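Local coordinates for protein ALDH21) (Physcomitrella patens subsp. patens, PDB 5N5S) that probably oxidises D-glyceraldehyde 3-phosphate to 3-phosphoglycerate with NADP(+), as a non-phosphorylating member of the aldehyde dehydrogenase family, at residues 183-188 with 259-264; 210-215 with 247-252. One frame throughout, in Å; residues are numbered along the deposited sequence.

How the contacts relate
Contact 1 and contact 2 share the mostly parallel sheet of the NADP-binding domain and one bound cofactor, their centres about 9 Å apart. Strands 182-185 and 209-212 are neighbours in that sheet, so contact 1 pairs 182-185 with 260-264 on one side while Lys212 N meets Met184 O, 2.8 Å away, on the other. The short helix 251-254 of contact 2 leads along the chain into strand 260-264, and contact 2 is nested within the loop that contact 1 closes. Ser183 OG lies 2.7 Å from Phe252 O, a probable hydrogen bond. Contact 1 borders the adenosine ribose, the pyrophosphate and the nicotinamide of NADP; contact 2 holds the ribose phosphate and lies beside the adenine.

Contact 1: 183-188 with 259-264; sequences SMVSPW and KLLTFT. With NAP (NADP nicotinamide-adenine-dinucleotide phosphate), chain G.
Val185 turns CG1 opposite the backbone N (chi1 -176°), and Phe263 sets its ring the same way (chi1 175°), which brings the methyl to the ring edge, Val185 CG1 to Phe263 CD1 3.7 Å. The ribose oxygen O4B of NADP comes to that same edge, 3.3 Å from Phe263 CE1 and as near to Val185 CG1. The strands that carry this pair run nearly parallel, their short axes 8° apart. Four backbone bonds join them: Ser183 N to Leu260 O, Thr262 N to Ser183 O (2.8 Å), Val185 N to Thr262 O and Thr264 N to Val185 O. Ser183, Val185, Leu261 and Phe263 share one face of the sheet, where Met273 of helix 267-276 packs. On the other, Met184 CG and Thr262 CG2 lie side by side, 3.7 Å apart, next to Lys198, whose NZ binds the hydroxyls of Thr262 and Thr264. Past the end of strand 182-185 the ring of Pro187 crosses Thr264, Pro187 CD to Thr264 CG2 3.7 Å; the Thr264 methyl also lies 3.5 Å from C3N of NADP. The same loop holds the cofactor by its backbone: Ser186 O accepts from O3B of NADP at 2.8 Å, and Trp188 N donates to its O2N at 3.1 Å. Parallel strands whose ends bear on a dinucleotide are the hallmark of the Rossmann-type domain of aldehyde dehydrogenases.

Contact 2: 210-215 with 247-252; sequences VLKPAS and EDADMF. With NAP (NADP nicotinamide-adenine-dinucleotide phosphate), chain G.
Phe252 and Lys212 meet face-on in the Rossmann-type domain, where strand 209-212 and the turn into helix 251-254 border the adenosine end of NADP; Ala249 O lies 3.3 Å from C2A of the adenine. Lys212 CB sits over the centre of the Phe252 ring, a CH-pi contact 3.6 Å from the centroid and 12° off the ring normal. Val210 O lies at the ring edge, 3.5 Å from Phe252 CE1, and Val210 CG1 packs on the same carbon, the two side chains crossing at about a right angle. Beyond CB the lysine chain passes Ala249, Lys212 CD to Ala249 CB 3.7 Å, and bends at chi2 (-116°) and chi4 (-71°) carry the ammonium to the cofactor. There the three N-H of NZ are shared among five oxygens: O3X (2.8 Å from Lys212 NZ), O2B (2.9 Å) and O3B of NADP, Val244 O, and Pro213 O, whose carbonyl plane NZ stands above. A methionine in its place would probably leave the ribose phosphate without this positive charge, and O2B and O3B without their shared donor. Arg246 also bonds to NADP. Besides Lys212 NZ, O3X of NADP takes bonds from Ser215 N at 2.8 Å and Ser215 OG at 2.7 Å.

Contact 1: 183-188 with 259-264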
loop_
_atom_site.group_PDB
_atom_site.type_symbol
_atom_site.label_atom_id
_atom_site.label_comp_id
_atom_site.label_asym_id
_atom_site.label_seq_id
_atom_site.Cartn_x
_atom_site.Cartn_y
_atom_site.Cartn_z
ATOM N N SER B 183 -10.987 -25.945 4.829
ATOM C CA SER B 183 -12.192 -26.707 4.534
ATOM C C SER B 183 -13.025 -25.850 3.584
ATOM O O SER B 183 -13.297 -24.677 3.873
ATOM C CB SER B 183 -12.973 -27.008 5.803
ATOM O OG SER B 183 -14.140 -27.744 5.479
ATOM N N MET B 184 -13.414 -26.435 2.445
ATOM C CA MET B 184 -14.205 -25.736 1.438
ATOM C C MET B 184 -15.519 -26.429 1.172
ATOM O O MET B 184 -15.566 -27.638 0.945
ATOM C CB MET B 184 -13.418 -25.575 0.129
ATOM C CG MET B 184 -12.138 -24.833 0.293
ATOM S SD MET B 184 -11.104 -25.106 -1.122
ATOM C CE MET B 184 -9.806 -24.007 -0.737
ATOM N N VAL B 185 -16.594 -25.651 1.230
ATOM C CA VAL B 185 -17.950 -26.124 0.967
ATOM C C VAL B 185 -18.553 -25.131 -0.036
ATOM O O VAL B 185 -18.622 -23.935 0.249
ATOM C CB VAL B 185 -18.795 -26.299 2.254
ATOM C CG1 VAL B 185 -20.152 -26.896 1.928
ATOM C CG2 VAL B 185 -18.074 -27.166 3.288
ATOM N N SER B 186 -18.909 -25.623 -1.234
ATOM C CA SER B 186 -19.415 -24.812 -2.344
ATOM C C SER B 186 -20.888 -25.120 -2.717
ATOM O O SER B 186 -21.355 -26.222 -2.420
ATOM C CB SER B 186 -18.496 -24.974 -3.554
ATOM O OG SER B 186 -18.311 -26.343 -3.883
ATOM N N PRO B 187 -21.640 -24.181 -3.370
ATOM C CA PRO B 187 -23.043 -24.470 -3.713
ATOM C C PRO B 187 -23.225 -25.097 -5.103
ATOM O O PRO B 187 -22.239 -25.413 -5.768
ATOM C CB PRO B 187 -23.693 -23.084 -3.625
ATOM C CG PRO B 187 -22.624 -22.153 -4.051
ATOM C CD PRO B 187 -21.276 -22.821 -3.817
ATOM N N TRP B 188 -24.481 -25.244 -5.554
ATOM C CA TRP B 188 -24.776 -25.840 -6.850
ATOM C C TRP B 188 -24.801 -24.853 -8.037
ATOM O O TRP B 188 -24.513 -25.290 -9.148
ATOM C CB TRP B 188 -26.102 -26.669 -6.808
ATOM C CG TRP B 188 -27.363 -25.841 -6.823
ATOM C CD1 TRP B 188 -28.101 -25.453 -5.743
ATOM C CD2 TRP B 188 -27.979 -25.235 -7.968
ATOM N NE1 TRP B 188 -29.130 -24.631 -6.143
ATOM C CE2 TRP B 188 -29.071 -24.470 -7.502
ATOM C CE3 TRP B 188 -27.711 -25.261 -9.350
ATOM C CZ2 TRP B 188 -29.889 -23.733 -8.364
ATOM C CZ3 TRP B 188 -28.511 -24.516 -10.201
ATOM C CH2 TRP B 188 -29.592 -23.773 -9.709
ATOM N N LYS B 259 -7.798 -25.047 9.802
ATOM C CA LYS B 259 -7.545 -23.739 10.409
ATOM C C LYS B 259 -8.517 -22.679 9.878
ATOM O O LYS B 259 -8.674 -21.616 10.482
ATOM C CB LYS B 259 -6.072 -23.322 10.240
ATOM C CG LYS B 259 -5.060 -24.253 10.950
ATOM C CD LYS B 259 -5.166 -24.263 12.500
ATOM C CE LYS B 259 -4.542 -23.104 13.286
ATOM N NZ LYS B 259 -3.058 -23.056 13.174
ATOM N N LEU B 260 -9.196 -22.998 8.769
ATOM C CA LEU B 260 -10.185 -22.137 8.145
ATOM C C LEU B 260 -11.286 -22.953 7.478
ATOM O O LEU B 260 -11.013 -23.986 6.860
ATOM C CB LEU B 260 -9.519 -21.181 7.121
ATOM C CG LEU B 260 -10.445 -20.358 6.188
ATOM C CD1 LEU B 260 -10.969 -19.104 6.875
ATOM C CD2 LEU B 260 -9.743 -19.990 4.914
ATOM N N LEU B 261 -12.520 -22.471 7.607
ATOM C CA LEU B 261 -13.691 -22.987 6.933
ATOM C C LEU B 261 -14.193 -21.863 6.011
ATOM O O LEU B 261 -14.482 -20.753 6.471
ATOM C CB LEU B 261 -14.802 -23.423 7.926
ATOM C CG LEU B 261 -16.228 -23.610 7.344
ATOM C CD1 LEU B 261 -16.300 -24.799 6.370
ATOM C CD2 LEU B 261 -17.246 -23.770 8.448
ATOM N N THR B 262 -14.245 -22.140 4.713
ATOM C CA THR B 262 -14.773 -21.182 3.742
ATOM C C THR B 262 -16.011 -21.816 3.114
ATOM O O THR B 262 -15.933 -22.868 2.476
ATOM C CB THR B 262 -13.696 -20.615 2.778
ATOM O OG1 THR B 262 -14.319 -19.739 1.839
ATOM C CG2 THR B 262 -12.870 -21.684 2.066
ATOM N N PHE B 263 -17.165 -21.210 3.389
ATOM C CA PHE B 263 -18.459 -21.685 2.923
ATOM C C PHE B 263 -19.161 -20.712 2.001
ATOM O O PHE B 263 -19.234 -19.513 2.286
ATOM C CB PHE B 263 -19.356 -22.020 4.131
ATOM C CG PHE B 263 -20.784 -22.414 3.818
ATOM C CD1 PHE B 263 -21.118 -23.739 3.551
ATOM C CD2 PHE B 263 -21.799 -21.465 3.806
ATOM C CE1 PHE B 263 -22.439 -24.105 3.270
ATOM C CE2 PHE B 263 -23.119 -21.837 3.519
ATOM C CZ PHE B 263 -23.426 -23.156 3.264
ATOM N N THR B 264 -19.739 -21.258 0.921
ATOM C CA THR B 264 -20.575 -20.550 -0.046
ATOM C C THR B 264 -21.856 -21.367 -0.160
ATOM O O THR B 264 -21.812 -22.548 -0.517
ATOM C CB THR B 264 -19.841 -20.275 -1.373
ATOM O OG1 THR B 264 -18.671 -19.504 -1.108
ATOM C CG2 THR B 264 -20.691 -19.484 -2.351
HETATM P PA NAP G . -26.920 -24.929 0.405
HETATM O O1A NAP G . -26.851 -24.285 1.740
HETATM O O2A NAP G . -28.101 -25.893 0.241
HETATM O O5B NAP G . -25.634 -25.842 0.138
HETATM C C5B NAP G . -24.284 -25.404 -0.113
HETATM C C4B NAP G . -23.352 -26.543 0.228
HETATM O O4B NAP G . -23.441 -26.851 1.639
HETATM C C3B NAP G . -23.578 -27.867 -0.509
HETATM O O3B NAP G . -22.321 -28.418 -0.894
HETATM C C2B NAP G . -24.287 -28.726 0.537
HETATM O O2B NAP G . -24.246 -30.154 0.334
HETATM C C1B NAP G . -23.593 -28.249 1.806
HETATM N N9A NAP G . -24.165 -28.505 3.127
HETATM C C8A NAP G . -25.458 -28.293 3.531
HETATM N N7A NAP G . -25.670 -28.547 4.799
HETATM C C5A NAP G . -24.429 -28.952 5.267
HETATM C C6A NAP G . -23.973 -29.343 6.545
HETATM N N6A NAP G . -24.746 -29.364 7.633
HETATM N N1A NAP G . -22.667 -29.684 6.673
HETATM C C2A NAP G . -21.879 -29.629 5.592
HETATM N N3A NAP G . -22.194 -29.272 4.341
HETATM C C4A NAP G . -23.493 -28.940 4.244
HETATM O O3 NAP G . -26.970 -24.016 -0.907
HETATM P PN NAP G . -27.248 -24.280 -2.460
HETATM O O1N NAP G . -28.670 -24.647 -2.644
HETATM O O2N NAP G . -26.204 -25.182 -2.993
HETATM O O5D NAP G . -27.027 -22.805 -3.032
HETATM C C5D NAP G . -28.041 -21.777 -2.897
HETATM C C4D NAP G . -27.673 -20.734 -1.862
HETATM O O4D NAP G . -26.298 -20.316 -2.048
HETATM C C3D NAP G . -28.479 -19.441 -1.948
HETATM O O3D NAP G . -28.814 -18.937 -0.658
HETATM C C2D NAP G . -27.513 -18.524 -2.695
HETATM O O2D NAP G . -27.741 -17.130 -2.549
HETATM C C1D NAP G . -26.186 -18.908 -1.982
HETATM N N1N NAP G . -24.985 -18.479 -2.812
HETATM C C2N NAP G . -24.083 -17.516 -2.308
HETATM C C3N NAP G . -23.075 -17.049 -3.136
HETATM C C7N NAP G . -22.119 -15.924 -2.789
HETATM O O7N NAP G . -21.153 -15.685 -3.546
HETATM N N7N NAP G . -22.320 -15.249 -1.652
HETATM C C4N NAP G . -22.981 -17.563 -4.430
HETATM C C5N NAP G . -23.880 -18.514 -4.886
HETATM C C6N NAP G . -24.868 -18.964 -4.061
HETATM P P2B NAP G . -25.224 -30.986 -0.622
HETATM O O1X NAP G . -25.982 -30.155 -1.630
HETATM O O2X NAP G . -26.141 -31.797 0.325
HETATM O O3X NAP G . -24.194 -31.913 -1.265
#

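Contact 2: 210-215 with 247-252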
loop_
_atom_site.group_PDB
_atom_site.type_symbol
_atom_site.label_atom_id
_atom_site.label_comp_id
_atom_site.label_asym_id
_atom_site.label_seq_id
_atom_site.Cartn_x
_atom_site.Cartn_y
_atom_site.Cartn_z
ATOM N N VAL B 210 -9.381 -29.465 1.505
ATOM C CA VAL B 210 -10.334 -30.562 1.323
ATOM C C VAL B 210 -11.639 -29.887 0.911
ATOM O O VAL B 210 -12.199 -29.096 1.684
ATOM C CB VAL B 210 -10.494 -31.529 2.539
ATOM C CG1 VAL B 210 -11.311 -32.758 2.143
ATOM C CG2 VAL B 210 -9.141 -31.968 3.095
ATOM N N LEU B 211 -12.066 -30.135 -0.341
ATOM C CA LEU B 211 -13.259 -29.532 -0.936
ATOM C C LEU B 211 -14.441 -30.490 -1.007
ATOM O O LEU B 211 -14.319 -31.589 -1.550
ATOM C CB LEU B 211 -12.944 -28.910 -2.326
ATOM C CG LEU B 211 -14.124 -28.525 -3.247
ATOM C CD1 LEU B 211 -14.586 -27.106 -3.020
ATOM C CD2 LEU B 211 -13.752 -28.679 -4.682
ATOM N N LYS B 212 -15.589 -30.049 -0.454
ATOM C CA LYS B 212 -16.855 -30.757 -0.482
ATOM C C LYS B 212 -17.786 -29.979 -1.428
ATOM O O LYS B 212 -18.438 -29.016 -1.004
ATOM C CB LYS B 212 -17.455 -30.906 0.931
ATOM C CG LYS B 212 -18.760 -31.704 0.985
ATOM C CD LYS B 212 -19.890 -30.794 1.447
ATOM C CE LYS B 212 -21.269 -31.348 1.205
ATOM N NZ LYS B 212 -21.623 -31.347 -0.240
ATOM N N PRO B 213 -17.831 -30.350 -2.733
ATOM C CA PRO B 213 -18.754 -29.657 -3.647
ATOM C C PRO B 213 -20.191 -30.153 -3.460
ATOM O O PRO B 213 -20.401 -31.173 -2.796
ATOM C CB PRO B 213 -18.203 -30.001 -5.034
ATOM C CG PRO B 213 -17.518 -31.314 -4.859
ATOM C CD PRO B 213 -17.116 -31.456 -3.415
ATOM N N ALA B 214 -21.182 -29.426 -4.032
ATOM C CA ALA B 214 -22.593 -29.802 -3.944
ATOM C C ALA B 214 -22.829 -31.141 -4.653
ATOM O O ALA B 214 -22.321 -31.339 -5.757
ATOM C CB ALA B 214 -23.461 -28.714 -4.550
ATOM N N SER B 215 -23.548 -32.075 -3.986
ATOM C CA SER B 215 -23.864 -33.425 -4.475
ATOM C C SER B 215 -24.518 -33.432 -5.850
ATOM O O SER B 215 -24.225 -34.312 -6.657
ATOM C CB SER B 215 -24.758 -34.159 -3.482
ATOM O OG SER B 215 -24.058 -34.456 -2.287
ATOM N N GLU B 247 -25.487 -34.744 5.207
ATOM C CA GLU B 247 -25.603 -35.593 6.393
ATOM C C GLU B 247 -24.266 -36.270 6.766
ATOM O O GLU B 247 -24.083 -36.674 7.920
ATOM C CB GLU B 247 -26.684 -36.660 6.155
ATOM C CG GLU B 247 -27.467 -37.038 7.398
ATOM C CD GLU B 247 -28.936 -37.332 7.153
ATOM O OE1 GLU B 247 -29.360 -38.478 7.429
ATOM O OE2 GLU B 247 -29.665 -36.421 6.693
ATOM N N ASP B 248 -23.342 -36.386 5.792
ATOM C CA ASP B 248 -22.037 -37.044 5.943
ATOM C C ASP B 248 -20.870 -36.060 6.070
ATOM O O ASP B 248 -19.766 -36.470 6.433
ATOM C CB ASP B 248 -21.778 -37.975 4.734
ATOM C CG ASP B 248 -22.960 -38.820 4.289
ATOM O OD1 ASP B 248 -23.379 -39.707 5.063
ATOM O OD2 ASP B 248 -23.437 -38.621 3.145
ATOM N N ALA B 249 -21.104 -34.777 5.755
ATOM C CA ALA B 249 -20.074 -33.741 5.733
ATOM C C ALA B 249 -19.969 -32.879 7.005
ATOM O O ALA B 249 -19.635 -31.698 6.917
ATOM C CB ALA B 249 -20.272 -32.870 4.507
ATOM N N ASP B 250 -20.184 -33.474 8.183
ATOM C CA ASP B 250 -20.086 -32.759 9.465
ATOM C C ASP B 250 -18.641 -32.337 9.823
ATOM O O ASP B 250 -18.441 -31.235 10.345
ATOM C CB ASP B 250 -20.719 -33.591 10.598
ATOM C CG ASP B 250 -20.885 -32.844 11.910
ATOM O OD1 ASP B 250 -21.517 -31.768 11.904
ATOM O OD2 ASP B 250 -20.408 -33.351 12.949
ATOM N N MET B 251 -17.648 -33.212 9.543
ATOM C CA MET B 251 -16.222 -32.978 9.798
ATOM C C MET B 251 -15.737 -31.693 9.152
ATOM O O MET B 251 -14.941 -30.983 9.765
ATOM C CB MET B 251 -15.373 -34.152 9.303
ATOM C CG MET B 251 -14.926 -35.079 10.410
ATOM S SD MET B 251 -13.712 -36.305 9.856
ATOM C CE MET B 251 -14.773 -37.478 9.063
ATOM N N PHE B 252 -16.251 -31.370 7.932
ATOM C CA PHE B 252 -15.916 -30.152 7.181
ATOM C C PHE B 252 -16.173 -28.892 7.997
ATOM O O PHE B 252 -15.527 -27.869 7.767
ATOM C CB PHE B 252 -16.680 -30.094 5.850
ATOM C CG PHE B 252 -16.088 -30.982 4.781
ATOM C CD1 PHE B 252 -15.050 -30.529 3.975
ATOM C CD2 PHE B 252 -16.561 -32.277 4.586
ATOM C CE1 PHE B 252 -14.493 -31.362 2.999
ATOM C CE2 PHE B 252 -16.012 -33.103 3.596
ATOM C CZ PHE B 252 -14.977 -32.644 2.816
HETATM P PA NAP G . -26.920 -24.929 0.405
HETATM O O1A NAP G . -26.851 -24.285 1.740
HETATM O O2A NAP G . -28.101 -25.893 0.241
HETATM O O5B NAP G . -25.634 -25.842 0.138
HETATM C C5B NAP G . -24.284 -25.404 -0.113
HETATM C C4B NAP G . -23.352 -26.543 0.228
HETATM O O4B NAP G . -23.441 -26.851 1.639
HETATM C C3B NAP G . -23.578 -27.867 -0.509
HETATM O O3B NAP G . -22.321 -28.418 -0.894
HETATM C C2B NAP G . -24.287 -28.726 0.537
HETATM O O2B NAP G . -24.246 -30.154 0.334
HETATM C C1B NAP G . -23.593 -28.249 1.806
HETATM N N9A NAP G . -24.165 -28.505 3.127
HETATM C C8A NAP G . -25.458 -28.293 3.531
HETATM N N7A NAP G . -25.670 -28.547 4.799
HETATM C C5A NAP G . -24.429 -28.952 5.267
HETATM C C6A NAP G . -23.973 -29.343 6.545
HETATM N N6A NAP G . -24.746 -29.364 7.633
HETATM N N1A NAP G . -22.667 -29.684 6.673
HETATM C C2A NAP G . -21.879 -29.629 5.592
HETATM N N3A NAP G . -22.194 -29.272 4.341
HETATM C C4A NAP G . -23.493 -28.940 4.244
HETATM O O3 NAP G . -26.970 -24.016 -0.907
HETATM P PN NAP G . -27.248 -24.280 -2.460
HETATM O O1N NAP G . -28.670 -24.647 -2.644
HETATM O O2N NAP G . -26.204 -25.182 -2.993
HETATM O O5D NAP G . -27.027 -22.805 -3.032
HETATM C C5D NAP G . -28.041 -21.777 -2.897
HETATM C C4D NAP G . -27.673 -20.734 -1.862
HETATM O O4D NAP G . -26.298 -20.316 -2.048
HETATM C C3D NAP G . -28.479 -19.441 -1.948
HETATM O O3D NAP G . -28.814 -18.937 -0.658
HETATM C C2D NAP G . -27.513 -18.524 -2.695
HETATM O O2D NAP G . -27.741 -17.130 -2.549
HETATM C C1D NAP G . -26.186 -18.908 -1.982
HETATM N N1N NAP G . -24.985 -18.479 -2.812
HETATM C C2N NAP G . -24.083 -17.516 -2.308
HETATM C C3N NAP G . -23.075 -17.049 -3.136
HETATM C C7N NAP G . -22.119 -15.924 -2.789
HETATM O O7N NAP G . -21.153 -15.685 -3.546
HETATM N N7N NAP G . -22.320 -15.249 -1.652
HETATM C C4N NAP G . -22.981 -17.563 -4.430
HETATM C C5N NAP G . -23.880 -18.514 -4.886
HETATM C C6N NAP G . -24.868 -18.964 -4.061
HETATM P P2B NAP G . -25.224 -30.986 -0.622
HETATM O O1X NAP G . -25.982 -30.155 -1.630
HETATM O O2X NAP G . -26.141 -31.797 0.325
HETATM O O3X NAP G . -24.194 -31.913 -1.265
#